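Local coordinates for protein TssK C (Escherichia coli, PDB 5M2Y) that probably links the type VI secretion baseplate to the membrane complex, the piece here being its C-terminal domain, at residues 45-50 with 115-120. Residues are numbered along the deposited sequence; the frame is centred on the assembly and turned at random.
Sequences TKFPQL and ASLGDV
Leu-117 pushes its forked end between Phe-47 and Leu-50, one turn apart on helix 40-50, and each branch meets a different partner most closely. CD1 of Leu-117 lies 3.8 Å from CD1 of Phe-47, approaching the ring obliquely, and the two side chains cross at about a right angle. The other branch, CD2, comes to 3.6 Å from CD1 of Leu-50; here the side chains run past one another in opposite directions. In Phe-47, CG stands anti to the backbone N (chi1 -172°), which carries the ring closer to the loop than its CB direction alone would. Phe-47 also packs on Leu-32 and Val-34 of strand 28-35, and its ring meets that of Phe-91. Farther out, OG of Ser-116 sits 3.8 Å from CD2 of Leu-50, a van der Waals approach at the more open margin. A hydrogen bond from Gly-118 N to Ala-115 O, 3.0 Å, spans the 3-10 segment 115-117, from which Ser-116 and Leu-117 face the helix. With 212 Å² buried in all and a methyl pair making the closest approach, the contact is consistent with apolar burial, rather than polar pairing, joining the loop between strands 108-112 and 121-128 to the helix.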
# COMPACT_ATOMS: atom_id res chain seq x y z
N THR A 45 -13.62 -7.20 2.05
CA THR A 45 -14.59 -6.83 1.04
C THR A 45 -14.47 -5.36 0.58
O THR A 45 -14.44 -5.11 -0.61
CB THR A 45 -15.99 -7.16 1.59
OG1 THR A 45 -16.10 -8.58 1.77
CG2 THR A 45 -17.13 -6.64 0.72
N LYS A 46 -14.39 -4.42 1.54
CA LYS A 46 -14.44 -2.97 1.35
C LYS A 46 -13.12 -2.24 1.18
O LYS A 46 -13.08 -1.27 0.43
CB LYS A 46 -15.22 -2.35 2.51
CG LYS A 46 -16.68 -2.78 2.56
CD LYS A 46 -17.40 -2.00 3.64
CE LYS A 46 -18.84 -2.41 3.84
NZ LYS A 46 -19.41 -1.67 4.98
N PHE A 47 -12.05 -2.69 1.87
CA PHE A 47 -10.73 -2.04 1.78
C PHE A 47 -10.25 -1.83 0.32
O PHE A 47 -9.82 -0.71 0.03
CB PHE A 47 -9.66 -2.77 2.61
CG PHE A 47 -8.34 -2.03 2.69
CD1 PHE A 47 -8.15 -1.00 3.60
CD2 PHE A 47 -7.30 -2.36 1.85
CE1 PHE A 47 -6.93 -0.31 3.67
CE2 PHE A 47 -6.08 -1.67 1.91
CZ PHE A 47 -5.90 -0.66 2.83
N PRO A 48 -10.38 -2.80 -0.63
CA PRO A 48 -9.92 -2.54 -2.01
C PRO A 48 -10.63 -1.38 -2.72
O PRO A 48 -10.09 -0.82 -3.67
CB PRO A 48 -10.18 -3.86 -2.72
CG PRO A 48 -10.15 -4.88 -1.62
CD PRO A 48 -10.82 -4.20 -0.48
N GLN A 49 -11.85 -1.03 -2.27
CA GLN A 49 -12.63 0.08 -2.83
C GLN A 49 -12.51 1.36 -2.03
O GLN A 49 -12.69 2.43 -2.59
CB GLN A 49 -14.09 -0.32 -3.00
CG GLN A 49 -14.26 -1.31 -4.13
CD GLN A 49 -15.68 -1.53 -4.54
OE1 GLN A 49 -16.45 -2.13 -3.80
NE2 GLN A 49 -16.05 -1.07 -5.73
N LEU A 50 -12.21 1.26 -0.73
CA LEU A 50 -12.07 2.42 0.15
C LEU A 50 -10.68 3.03 0.12
O LEU A 50 -10.55 4.25 0.10
CB LEU A 50 -12.48 2.08 1.58
CG LEU A 50 -13.97 1.84 1.80
CD1 LEU A 50 -14.22 1.26 3.15
CD2 LEU A 50 -14.77 3.12 1.65
N ALA A 115 -12.16 7.70 6.98
CA ALA A 115 -12.55 7.51 8.38
C ALA A 115 -13.56 6.37 8.58
O ALA A 115 -13.62 5.81 9.67
CB ALA A 115 -13.10 8.80 8.94
N SER A 116 -14.29 5.98 7.52
CA SER A 116 -15.27 4.88 7.54
C SER A 116 -14.59 3.54 7.83
O SER A 116 -15.23 2.64 8.36
CB SER A 116 -16.01 4.80 6.21
OG SER A 116 -15.14 4.43 5.16
N LEU A 117 -13.29 3.42 7.51
CA LEU A 117 -12.50 2.22 7.78
C LEU A 117 -12.26 2.06 9.26
O LEU A 117 -11.87 0.99 9.66
CB LEU A 117 -11.16 2.22 7.02
CG LEU A 117 -11.21 1.81 5.54
CD1 LEU A 117 -9.91 2.11 4.84
CD2 LEU A 117 -11.53 0.34 5.38
N GLY A 118 -12.55 3.07 10.06
CA GLY A 118 -12.37 3.04 11.49
C GLY A 118 -10.95 3.33 11.91
O GLY A 118 -10.22 4.02 11.20
N ASP A 119 -10.56 2.73 13.04
CA ASP A 119 -9.22 2.87 13.60
C ASP A 119 -8.26 2.00 12.79
O ASP A 119 -7.77 0.99 13.29
CB ASP A 119 -9.24 2.47 15.09
CG ASP A 119 -8.14 3.09 15.91
OD1 ASP A 119 -7.01 3.25 15.39
OD2 ASP A 119 -8.39 3.40 17.10
N VAL A 120 -7.93 2.44 11.56
CA VAL A 120 -7.10 1.67 10.63
C VAL A 120 -5.58 1.86 10.86
O VAL A 120 -5.11 2.95 11.20
CB VAL A 120 -7.53 1.92 9.16
CG1 VAL A 120 -7.16 3.33 8.71
CG2 VAL A 120 -6.96 0.86 8.20